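Local coordinates for protein saframycin Mx1 synthetase B (Legionella pneumophila subsp. pneumophila, PDB 3LNV) that belongs to the ANL superfamily of AMP-binding enzymes, built of a large N-terminal part and a smaller C-terminal domain, at residues L71-L76 and I95-Q100; Q173-S178 and L329-L334; N195-F200 and P230-I235. All coordinates share one frame; numbering follows the deposited sequence.

Interaction 1. Residues L71-L76 and I95-Q100; sequences LFAPGL and IYPPAQ
L71 and I95 meet through their outer branches: in L71 chi1 of -81° sets CG opposite the carbonyl carbon, while in I95 chi1 of 68° tucks CG1 between the backbone N and the carbonyl carbon. The two side chains cross obliquely, and CD2 of L71 presses against CD1 of I95 at 3.4 Å, tighter than ordinary van der Waals contact. Both side chains emerge on the same face of a parallel pairing, in which L71 and I95 form the last bridge before the strands end. Here strands 67-71 and 91-95 are neighbours in a mixed sheet, joined through helix 76-87 in a beta-alpha-beta crossover, with 91-95 at the sheet's edge. A short, nearly straight hydrogen bond from F72 N to I95 O, 2.6 Å, completes this bridge, whose other bond joins I95 to L70. F72 then centres an inverse gamma turn, closed by A73 N on L71 O at 2.7 Å. Against this turn lies the ring of P97, its CG 3.4 Å from A73 N and its CD 3.5 Å from F72 O. P98 joins more loosely, CD resting 4.3 Å from CD2 of L71. H125 and F129 of helix 123-129 pack on these prolines as well as on A73 and L71. The F72 ring leads away from the contact toward P217 and H218, and Y96 OH is hydrogen-bonded to E531 O of helix 515-533.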
loop_
_atom_site.group_PDB
_atom_site.type_symbol
_atom_site.label_atom_id
_atom_site.label_comp_id
_atom_site.label_asym_id
_atom_site.label_seq_id
_atom_site.Cartn_x
_atom_site.Cartn_y
_atom_site.Cartn_z
ATOM N N LEU A 71 -16.196 4.754 1.420
ATOM C CA LEU A 71 -15.232 5.592 2.139
ATOM C C LEU A 71 -14.504 4.733 3.178
ATOM O O LEU A 71 -15.017 4.512 4.284
ATOM C CB LEU A 71 -15.950 6.751 2.834
ATOM C CG LEU A 71 -16.295 7.960 1.984
ATOM C CD1 LEU A 71 -16.344 9.166 2.871
ATOM C CD2 LEU A 71 -15.253 8.156 0.908
ATOM N N PHE A 72 -13.310 4.240 2.834
ATOM C CA PHE A 72 -12.720 3.146 3.616
ATOM C C PHE A 72 -12.050 3.550 4.936
ATOM O O PHE A 72 -10.825 3.432 5.092
ATOM C CB PHE A 72 -11.767 2.285 2.762
ATOM C CG PHE A 72 -11.916 0.804 3.000
ATOM C CD1 PHE A 72 -11.514 0.238 4.198
ATOM C CD2 PHE A 72 -12.487 -0.014 2.043
ATOM C CE1 PHE A 72 -11.633 -1.091 4.419
ATOM C CE2 PHE A 72 -12.627 -1.378 2.271
ATOM C CZ PHE A 72 -12.198 -1.916 3.461
ATOM N N ALA A 73 -12.861 4.010 5.888
ATOM C CA ALA A 73 -12.418 4.148 7.277
ATOM C C ALA A 73 -11.953 2.777 7.773
ATOM O O ALA A 73 -12.707 1.815 7.690
ATOM C CB ALA A 73 -13.558 4.650 8.134
ATOM N N PRO A 74 -10.704 2.674 8.276
ATOM C CA PRO A 74 -10.244 1.335 8.676
ATOM C C PRO A 74 -11.101 0.768 9.788
ATOM O O PRO A 74 -11.406 1.446 10.761
ATOM C CB PRO A 74 -8.804 1.577 9.161
ATOM C CG PRO A 74 -8.373 2.828 8.436
ATOM C CD PRO A 74 -9.629 3.682 8.369
ATOM N N GLY A 75 -11.520 -0.476 9.629
ATOM C CA GLY A 75 -12.359 -1.096 10.633
ATOM C C GLY A 75 -13.137 -2.253 10.057
ATOM O O GLY A 75 -13.030 -2.553 8.880
ATOM N N LEU A 76 -13.918 -2.913 10.905
ATOM C CA LEU A 76 -14.710 -4.046 10.482
ATOM C C LEU A 76 -15.897 -3.638 9.606
ATOM O O LEU A 76 -16.279 -4.376 8.697
ATOM C CB LEU A 76 -15.187 -4.833 11.703
ATOM C CG LEU A 76 -14.096 -5.343 12.651
ATOM C CD1 LEU A 76 -14.730 -6.044 13.849
ATOM C CD2 LEU A 76 -13.117 -6.252 11.907
ATOM N N ILE A 95 -12.179 3.810 -1.216
ATOM C CA ILE A 95 -11.262 4.950 -1.216
ATOM C C ILE A 95 -10.910 5.422 0.186
ATOM O O ILE A 95 -11.715 5.319 1.098
ATOM C CB ILE A 95 -11.781 6.137 -2.054
ATOM C CG1 ILE A 95 -13.022 6.758 -1.399
ATOM C CG2 ILE A 95 -12.038 5.690 -3.502
ATOM C CD1 ILE A 95 -13.416 8.107 -1.977
ATOM N N TYR A 96 -9.693 5.926 0.332
ATOM C CA TYR A 96 -9.246 6.593 1.556
ATOM C C TYR A 96 -10.232 7.708 1.866
ATOM O O TYR A 96 -10.495 8.542 1.014
ATOM C CB TYR A 96 -7.848 7.181 1.288
ATOM C CG TYR A 96 -7.141 7.818 2.470
ATOM C CD1 TYR A 96 -6.995 7.132 3.673
ATOM C CD2 TYR A 96 -6.585 9.096 2.367
ATOM C CE1 TYR A 96 -6.332 7.703 4.759
ATOM C CE2 TYR A 96 -5.915 9.679 3.449
ATOM C CZ TYR A 96 -5.794 8.976 4.645
ATOM O OH TYR A 96 -5.129 9.535 5.721
ATOM N N PRO A 97 -10.809 7.734 3.068
ATOM C CA PRO A 97 -11.673 8.899 3.317
ATOM C C PRO A 97 -10.836 10.190 3.317
ATOM O O PRO A 97 -9.769 10.211 3.922
ATOM C CB PRO A 97 -12.224 8.634 4.724
ATOM C CG PRO A 97 -12.037 7.160 4.965
ATOM C CD PRO A 97 -10.782 6.803 4.207
ATOM N N PRO A 98 -11.296 11.250 2.627
ATOM C CA PRO A 98 -10.463 12.460 2.540
ATOM C C PRO A 98 -10.059 13.030 3.898
ATOM O O PRO A 98 -10.901 13.243 4.761
ATOM C CB PRO A 98 -11.353 13.441 1.780
ATOM C CG PRO A 98 -12.157 12.559 0.882
ATOM C CD PRO A 98 -12.434 11.300 1.694
ATOM N N ALA A 99 -8.759 13.257 4.061
ATOM C CA ALA A 99 -8.182 13.744 5.312
ATOM C C ALA A 99 -8.824 15.040 5.795
ATOM O O ALA A 99 -9.147 15.189 6.980
ATOM C CB ALA A 99 -6.679 13.923 5.158
ATOM N N GLN A 100 -9.021 15.977 4.879
ATOM C CA GLN A 100 -9.622 17.257 5.249
ATOM C C GLN A 100 -10.964 17.432 4.543
ATOM O O GLN A 100 -11.084 17.176 3.345
ATOM C CB GLN A 100 -8.671 18.411 4.913
ATOM C CG GLN A 100 -7.226 18.189 5.356
ATOM C CD GLN A 100 -7.073 18.052 6.871
ATOM O OE1 GLN A 100 -8.041 18.200 7.623
ATOM N NE2 GLN A 100 -5.851 17.759 7.322
#

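Interaction 2. Residues Q173-S178 and L329-L334. With POP (pyrophosphate 2-), chain C; 1ZZ (5'-O-[(S)-(dodecanoyloxy)(hydroxy)phosphoryl]adenosine), chain B.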
loop_
_atom_site.group_PDB
_atom_site.type_symbol
_atom_site.label_atom_id
_atom_site.label_comp_id
_atom_site.label_asym_id
_atom_site.label_seq_id
_atom_site.Cartn_x
_atom_site.Cartn_y
_atom_site.Cartn_z
ATOM N N GLN A 173 -9.362 -1.139 -7.953
ATOM C CA GLN A 173 -8.360 -0.573 -7.038
ATOM C C GLN A 173 -7.534 0.494 -7.735
ATOM O O GLN A 173 -6.832 0.225 -8.711
ATOM C CB GLN A 173 -7.495 -1.627 -6.300
ATOM C CG GLN A 173 -6.876 -2.724 -7.130
ATOM C CD GLN A 173 -5.683 -3.443 -6.435
ATOM O OE1 GLN A 173 -5.222 -3.050 -5.350
ATOM N NE2 GLN A 173 -5.163 -4.471 -7.096
ATOM N N TYR A 174 -7.663 1.715 -7.238
ATOM C CA TYR A 174 -6.965 2.862 -7.787
ATOM C C TYR A 174 -5.504 2.907 -7.408
ATOM O O TYR A 174 -5.171 2.912 -6.222
ATOM C CB TYR A 174 -7.671 4.151 -7.374
ATOM C CG TYR A 174 -8.902 4.329 -8.197
ATOM C CD1 TYR A 174 -10.112 3.800 -7.782
ATOM C CD2 TYR A 174 -8.836 4.949 -9.436
ATOM C CE1 TYR A 174 -11.237 3.909 -8.562
ATOM C CE2 TYR A 174 -9.952 5.077 -10.219
ATOM C CZ TYR A 174 -11.145 4.559 -9.782
ATOM O OH TYR A 174 -12.256 4.686 -10.565
ATOM N N THR A 175 -4.635 2.955 -8.417
ATOM C CA THR A 175 -3.189 2.900 -8.163
ATOM C C THR A 175 -2.773 3.943 -7.119
ATOM O O THR A 175 -3.512 4.901 -6.845
ATOM C CB THR A 175 -2.333 2.988 -9.471
ATOM O OG1 THR A 175 -2.677 4.154 -10.214
ATOM C CG2 THR A 175 -2.582 1.779 -10.350
ATOM N N SER A 176 -1.606 3.738 -6.513
ATOM C CA SER A 176 -1.161 4.609 -5.432
ATOM C C SER A 176 -0.936 6.050 -5.905
ATOM O O SER A 176 -1.193 6.999 -5.165
ATOM C CB SER A 176 0.114 4.049 -4.777
ATOM O OG SER A 176 -0.140 2.829 -4.082
ATOM N N GLY A 177 -0.458 6.212 -7.140
ATOM C CA GLY A 177 0.010 7.510 -7.601
ATOM C C GLY A 177 -0.315 7.885 -9.029
ATOM O O GLY A 177 0.570 7.982 -9.894
ATOM N N SER A 178 -1.595 8.119 -9.280
ATOM C CA SER A 178 -2.024 8.641 -10.561
ATOM C C SER A 178 -3.072 9.672 -10.208
ATOM O O SER A 178 -4.120 9.745 -10.831
ATOM C CB SER A 178 -2.648 7.527 -11.397
ATOM O OG SER A 178 -2.207 7.595 -12.740
ATOM N N LEU A 329 2.136 -5.135 -7.979
ATOM C CA LEU A 329 1.456 -3.892 -8.295
ATOM C C LEU A 329 -0.020 -4.183 -8.535
ATOM O O LEU A 329 -0.408 -5.316 -8.848
ATOM C CB LEU A 329 2.090 -3.222 -9.518
ATOM C CG LEU A 329 1.893 -3.886 -10.891
ATOM C CD1 LEU A 329 2.226 -2.915 -11.992
ATOM C CD2 LEU A 329 2.721 -5.196 -11.045
ATOM N N ALA A 330 -0.843 -3.165 -8.384
ATOM C CA ALA A 330 -2.286 -3.321 -8.526
ATOM C C ALA A 330 -2.737 -3.942 -9.868
ATOM O O ALA A 330 -3.677 -4.725 -9.886
ATOM C CB ALA A 330 -2.971 -1.976 -8.286
ATOM N N GLU A 331 -2.058 -3.623 -10.981
ATOM C CA GLU A 331 -2.444 -4.144 -12.301
ATOM C C GLU A 331 -2.269 -5.646 -12.403
ATOM O O GLU A 331 -2.872 -6.317 -13.253
ATOM C CB GLU A 331 -1.621 -3.468 -13.428
ATOM C CG GLU A 331 -1.968 -2.006 -13.679
ATOM C CD GLU A 331 -1.183 -1.020 -12.815
ATOM O OE1 GLU A 331 -0.696 -1.382 -11.718
ATOM O OE2 GLU A 331 -1.084 0.142 -13.238
ATOM N N ALA A 332 -1.432 -6.179 -11.527
ATOM C CA ALA A 332 -1.263 -7.621 -11.422
ATOM C C ALA A 332 -1.963 -8.156 -10.179
ATOM O O ALA A 332 -1.537 -9.152 -9.607
ATOM C CB ALA A 332 0.224 -7.977 -11.407
ATOM N N THR A 333 -3.062 -7.493 -9.802
ATOM C CA THR A 333 -3.778 -7.729 -8.536
ATOM C C THR A 333 -2.954 -7.386 -7.285
ATOM O O THR A 333 -3.300 -6.462 -6.547
ATOM C CB THR A 333 -4.416 -9.137 -8.463
ATOM O OG1 THR A 333 -5.250 -9.339 -9.612
ATOM C CG2 THR A 333 -5.297 -9.272 -7.237
ATOM N N LEU A 334 -1.874 -8.125 -7.041
ATOM C CA LEU A 334 -0.941 -7.758 -5.983
ATOM C C LEU A 334 0.430 -8.424 -6.199
ATOM O O LEU A 334 1.302 -7.820 -6.790
ATOM C CB LEU A 334 -1.491 -8.077 -4.595
ATOM C CG LEU A 334 -0.664 -7.568 -3.398
ATOM C CD1 LEU A 334 -0.748 -6.073 -3.281
ATOM C CD2 LEU A 334 -1.104 -8.204 -2.094
HETATM P P1 POP C . 1.158 4.267 -10.118
HETATM O O1 POP C . 1.262 3.740 -8.700
HETATM O O2 POP C . 0.021 5.250 -10.261
HETATM O O3 POP C . 2.381 5.067 -10.504
HETATM O O POP C . 0.851 3.071 -11.160
HETATM P P2 POP C . 1.406 1.561 -11.338
HETATM O O4 POP C . 0.624 0.591 -10.426
HETATM O O5 POP C . 2.893 1.391 -11.100
HETATM O O6 POP C . 1.161 1.286 -12.811
HETATM P P 1ZZ B . 0.934 -0.100 -6.239
HETATM C C1 1ZZ B . 0.220 -11.476 3.059
HETATM N N1 1ZZ B . 7.179 -1.411 -6.010
HETATM O O1 1ZZ B . 2.989 -1.322 -4.132
HETATM C C2 1ZZ B . 1.178 -10.374 2.615
HETATM N N2 1ZZ B . 7.245 -3.315 -4.897
HETATM O O2 1ZZ B . 0.964 -1.532 -5.365
HETATM C C3 1ZZ B . 0.937 -10.038 1.149
HETATM N N3 1ZZ B . 9.704 -1.064 -6.134
HETATM O O3 1ZZ B . 0.370 -0.285 -7.487
HETATM C C4 1ZZ B . 1.216 -8.619 0.698
HETATM N N4 1ZZ B . 10.937 -2.835 -5.124
HETATM O O4 1ZZ B . 0.136 0.954 -5.415
HETATM C C5 1ZZ B . 2.028 -8.949 -0.599
HETATM N N5 1ZZ B . 9.942 -4.606 -4.083
HETATM O O5 1ZZ B . 2.468 0.311 -6.567
HETATM C C6 1ZZ B . 3.058 -7.868 -1.054
HETATM O O6 1ZZ B . 5.329 0.173 -6.448
HETATM C C7 1ZZ B . 3.613 -7.754 -2.478
HETATM O O7 1ZZ B . 7.151 0.650 -8.655
HETATM C C8 1ZZ B . 3.296 -6.552 -3.422
HETATM O O8 1ZZ B . 5.200 -0.763 -9.790
HETATM C C9 1ZZ B . 3.563 -5.168 -2.859
HETATM C C10 1ZZ B . 3.592 -4.042 -3.945
HETATM C C11 1ZZ B . 2.175 -3.554 -4.330
HETATM C C12 1ZZ B . 2.182 -2.118 -4.902
HETATM C C13 1ZZ B . 3.345 -0.558 -7.251
HETATM C C14 1ZZ B . 4.632 -0.040 -7.504
HETATM C C15 1ZZ B . 5.581 -0.773 -8.532
HETATM C C16 1ZZ B . 6.795 -0.307 -8.232
HETATM C C17 1ZZ B . 6.671 -0.352 -6.769
HETATM C C18 1ZZ B . 6.472 -2.517 -5.457
HETATM C C19 1ZZ B . 8.584 -2.844 -5.160
HETATM C C20 1ZZ B . 8.524 -1.744 -5.794
HETATM C C21 1ZZ B . 10.864 -1.555 -5.786
HETATM C C22 1ZZ B . 9.923 -3.383 -4.757
#
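Strand 169-174 ends at Y174 and opens into a loop that passes the 3-10 turn of A330 and E331, the CA atoms of T175 and A330 lying 6.3 Å apart. Q173 reaches across with chi1 of 49° and an otherwise extended chain, which carries its amide past A330 to the backbone of T333. There NE2 donates to T333 O, 2.8 Å away with an N-H...O angle of 152°, landing on a carbonyl lone pair and staying almost within the plane of the Q173 amide. CB of A330 backs this amide, 3.6 Å from Q173 CD, and D220 N bonds to OE1, so the group is held at both ends. T175 splits its branches: OG1 hydrogen-bonds to O2 of pyrophosphate at 2.9 Å, whereas CG2 lies 3.6 Å from OE2 of E331. The E331 carboxylate is bonded through OE2 to Y413 OH, and that same OE2 stands 2.6 Å from pyrophosphate O6. G177 N adds weak hydrogen bonds to pyrophosphate O1 and O2. On the other ligand, 5'-O-[(S)-(dodecanoyloxy)(hydroxy)phosphoryl]adenosine, A330 N gives a straight bond to phosphoryl O3, 3.3 Å and 175°, and CD2 of L334 touches chain carbon C5 at 3.5 Å. T175-S178 open the Ser/Thr/Gly-rich phosphate-binding loop of the ANL family, and A330 and E331 end the family's separate YGxxE motif; together they frame the phosphate end of the active site.

Interaction 3. Residues N195-F200 and P230-I235; sequences NLNKIF and PIYGGI
The last turn of helix 220-233, residues 230-233, packs against 195-200 of helix 189-202, with CA atoms 7.2 Å apart at L196 and Y232 and 7.1 Å apart at F200 and G233. Beyond that turn G234 takes positive phi and closes a Schellman motif, in which I235 N bonds back to P230 O. Y232 enters with CG anti to its backbone N, chi1 161°, which lays its ring against L196 and N197. One face of the ring receives CB of L196 in a CH-pi contact, 3.9 Å from the centroid and 20° off the normal. The two side chains slide past each other in opposite directions, bringing CD2 of L196 to 3.7 Å from CB of Y232. At the far end of the ring, Y232 OH lies 3.6 Å from CB of N197, whose amide plane stands 78° from that of the ring. F200 likewise points across, CE1 approaching the bare CA of G233 at 3.9 Å and CD1 of I235 at 4.2 Å; the lack of a side chain at G233 lets the ring come so near the backbone. L3 from the N-terminal segment touches both rings, L13 of helix 13-23 also packs on Y232, and the backbone carbonyl of Y232 is hydrogen-bonded to R20 of that helix. With no hydrogen bond joining the two segments, their cohesion rests on apolar packing and the CH-pi contact.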
loop_
_atom_site.group_PDB
_atom_site.type_symbol
_atom_site.label_atom_id
_atom_site.label_comp_id
_atom_site.label_asym_id
_atom_site.label_seq_id
_atom_site.Cartn_x
_atom_site.Cartn_y
_atom_site.Cartn_z
ATOM N N ASN A 195 -4.730 -14.621 -7.143
ATOM C CA ASN A 195 -3.687 -13.998 -6.329
ATOM C C ASN A 195 -3.768 -14.347 -4.845
ATOM O O ASN A 195 -2.744 -14.456 -4.176
ATOM C CB ASN A 195 -3.631 -12.483 -6.501
ATOM C CG ASN A 195 -2.202 -11.952 -6.418
ATOM O OD1 ASN A 195 -1.357 -12.251 -7.277
ATOM N ND2 ASN A 195 -1.920 -11.198 -5.387
ATOM N N LEU A 196 -4.977 -14.476 -4.313
ATOM C CA LEU A 196 -5.113 -14.920 -2.921
ATOM C C LEU A 196 -4.432 -16.290 -2.711
ATOM O O LEU A 196 -3.796 -16.539 -1.677
ATOM C CB LEU A 196 -6.597 -15.011 -2.556
ATOM C CG LEU A 196 -7.238 -13.825 -1.821
ATOM C CD1 LEU A 196 -6.519 -12.481 -2.040
ATOM C CD2 LEU A 196 -8.716 -13.738 -2.102
ATOM N N ASN A 197 -4.594 -17.177 -3.694
ATOM C CA ASN A 197 -4.010 -18.512 -3.643
ATOM C C ASN A 197 -2.478 -18.442 -3.709
ATOM O O ASN A 197 -1.769 -19.146 -3.006
ATOM C CB ASN A 197 -4.512 -19.341 -4.823
ATOM C CG ASN A 197 -3.787 -20.668 -4.945
ATOM O OD1 ASN A 197 -3.848 -21.494 -4.037
ATOM N ND2 ASN A 197 -3.098 -20.884 -6.068
ATOM N N LYS A 198 -1.975 -17.580 -4.570
ATOM C CA LYS A 198 -0.530 -17.419 -4.702
ATOM C C LYS A 198 0.073 -16.816 -3.447
ATOM O O LYS A 198 1.199 -17.135 -3.070
ATOM C CB LYS A 198 -0.235 -16.512 -5.892
ATOM C CG LYS A 198 -0.417 -17.179 -7.225
ATOM C CD LYS A 198 -0.423 -16.111 -8.323
ATOM C CE LYS A 198 -0.019 -16.693 -9.666
ATOM N NZ LYS A 198 -1.074 -17.588 -10.202
ATOM N N ILE A 199 -0.661 -15.903 -2.817
ATOM C CA ILE A 199 -0.212 -15.293 -1.574
ATOM C C ILE A 199 -0.205 -16.351 -0.448
ATOM O O ILE A 199 0.795 -16.537 0.267
ATOM C CB ILE A 199 -1.138 -14.122 -1.183
ATOM C CG1 ILE A 199 -0.992 -12.959 -2.184
ATOM C CG2 ILE A 199 -0.802 -13.619 0.217
ATOM C CD1 ILE A 199 -2.054 -11.839 -1.987
ATOM N N PHE A 200 -1.326 -17.061 -0.298
ATOM C CA PHE A 200 -1.443 -18.054 0.766
ATOM C C PHE A 200 -0.344 -19.128 0.610
ATOM O O PHE A 200 0.306 -19.520 1.559
ATOM C CB PHE A 200 -2.816 -18.725 0.727
ATOM C CG PHE A 200 -3.121 -19.527 1.968
ATOM C CD1 PHE A 200 -3.774 -18.942 3.037
ATOM C CD2 PHE A 200 -2.731 -20.842 2.063
ATOM C CE1 PHE A 200 -4.052 -19.654 4.176
ATOM C CE2 PHE A 200 -2.993 -21.581 3.207
ATOM C CZ PHE A 200 -3.652 -20.981 4.263
ATOM N N PRO A 230 -6.646 -13.517 4.412
ATOM C CA PRO A 230 -7.072 -14.262 5.614
ATOM C C PRO A 230 -8.521 -14.749 5.540
ATOM O O PRO A 230 -8.843 -15.860 5.987
ATOM C CB PRO A 230 -6.983 -13.222 6.752
ATOM C CG PRO A 230 -6.310 -12.023 6.183
ATOM C CD PRO A 230 -6.090 -12.188 4.731
ATOM N N ILE A 231 -9.402 -13.884 5.046
ATOM C CA ILE A 231 -10.803 -14.241 4.937
ATOM C C ILE A 231 -10.946 -15.429 3.993
ATOM O O ILE A 231 -11.658 -16.406 4.269
ATOM C CB ILE A 231 -11.641 -13.036 4.484
ATOM C CG1 ILE A 231 -11.776 -12.054 5.649
ATOM C CG2 ILE A 231 -13.003 -13.501 3.966
ATOM C CD1 ILE A 231 -12.436 -10.726 5.254
ATOM N N TYR A 232 -10.195 -15.377 2.904
ATOM C CA TYR A 232 -10.186 -16.468 1.951
ATOM C C TYR A 232 -9.641 -17.762 2.564
ATOM O O TYR A 232 -10.181 -18.847 2.341
ATOM C CB TYR A 232 -9.368 -16.048 0.730
ATOM C CG TYR A 232 -8.856 -17.154 -0.172
ATOM C CD1 TYR A 232 -9.675 -17.746 -1.129
ATOM C CD2 TYR A 232 -7.533 -17.561 -0.108
ATOM C CE1 TYR A 232 -9.180 -18.737 -1.976
ATOM C CE2 TYR A 232 -7.031 -18.543 -0.946
ATOM C CZ TYR A 232 -7.863 -19.134 -1.864
ATOM O OH TYR A 232 -7.333 -20.111 -2.693
ATOM N N GLY A 233 -8.578 -17.644 3.343
ATOM C CA GLY A 233 -7.856 -18.813 3.821
ATOM C C GLY A 233 -8.329 -19.386 5.141
ATOM O O GLY A 233 -7.814 -20.401 5.586
ATOM N N GLY A 234 -9.319 -18.766 5.773
ATOM C CA GLY A 234 -9.783 -19.273 7.062
ATOM C C GLY A 234 -8.813 -19.081 8.215
ATOM O O GLY A 234 -8.748 -19.901 9.134
ATOM N N ILE A 235 -8.047 -18.001 8.187
ATOM C CA ILE A 235 -7.073 -17.715 9.241
ATOM C C ILE A 235 -7.327 -16.311 9.773
ATOM O O ILE A 235 -7.998 -15.510 9.129
ATOM C CB ILE A 235 -5.633 -17.739 8.708
ATOM C CG1 ILE A 235 -5.500 -16.707 7.568
ATOM C CG2 ILE A 235 -5.243 -19.156 8.270
ATOM C CD1 ILE A 235 -4.114 -16.604 7.009
#

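Overall arrangement
From the N terminus, interaction 1 closes the short loop from strand 67-71 to the end of strand 91-95, tying two neighbouring strands of one sheet, and is complete before the others begin. Interaction 2 closes a far longer loop, bringing the end of strand 169-174 to the turn between strands 323-328 and 335-338. Interaction 3 is nested inside that loop and pairs helices 189-202 and 220-233. Interactions 2 and 3 touch: T333 packs on N195 and L334 on I199, and I199 itself touches the bound 5'-O-[(S)-(dodecanoyloxy)(hydroxy)phosphoryl]adenosine. Interaction 1 touches neither; its centre lies about 18 Å from that of interaction 2 and about 24 Å from that of interaction 3.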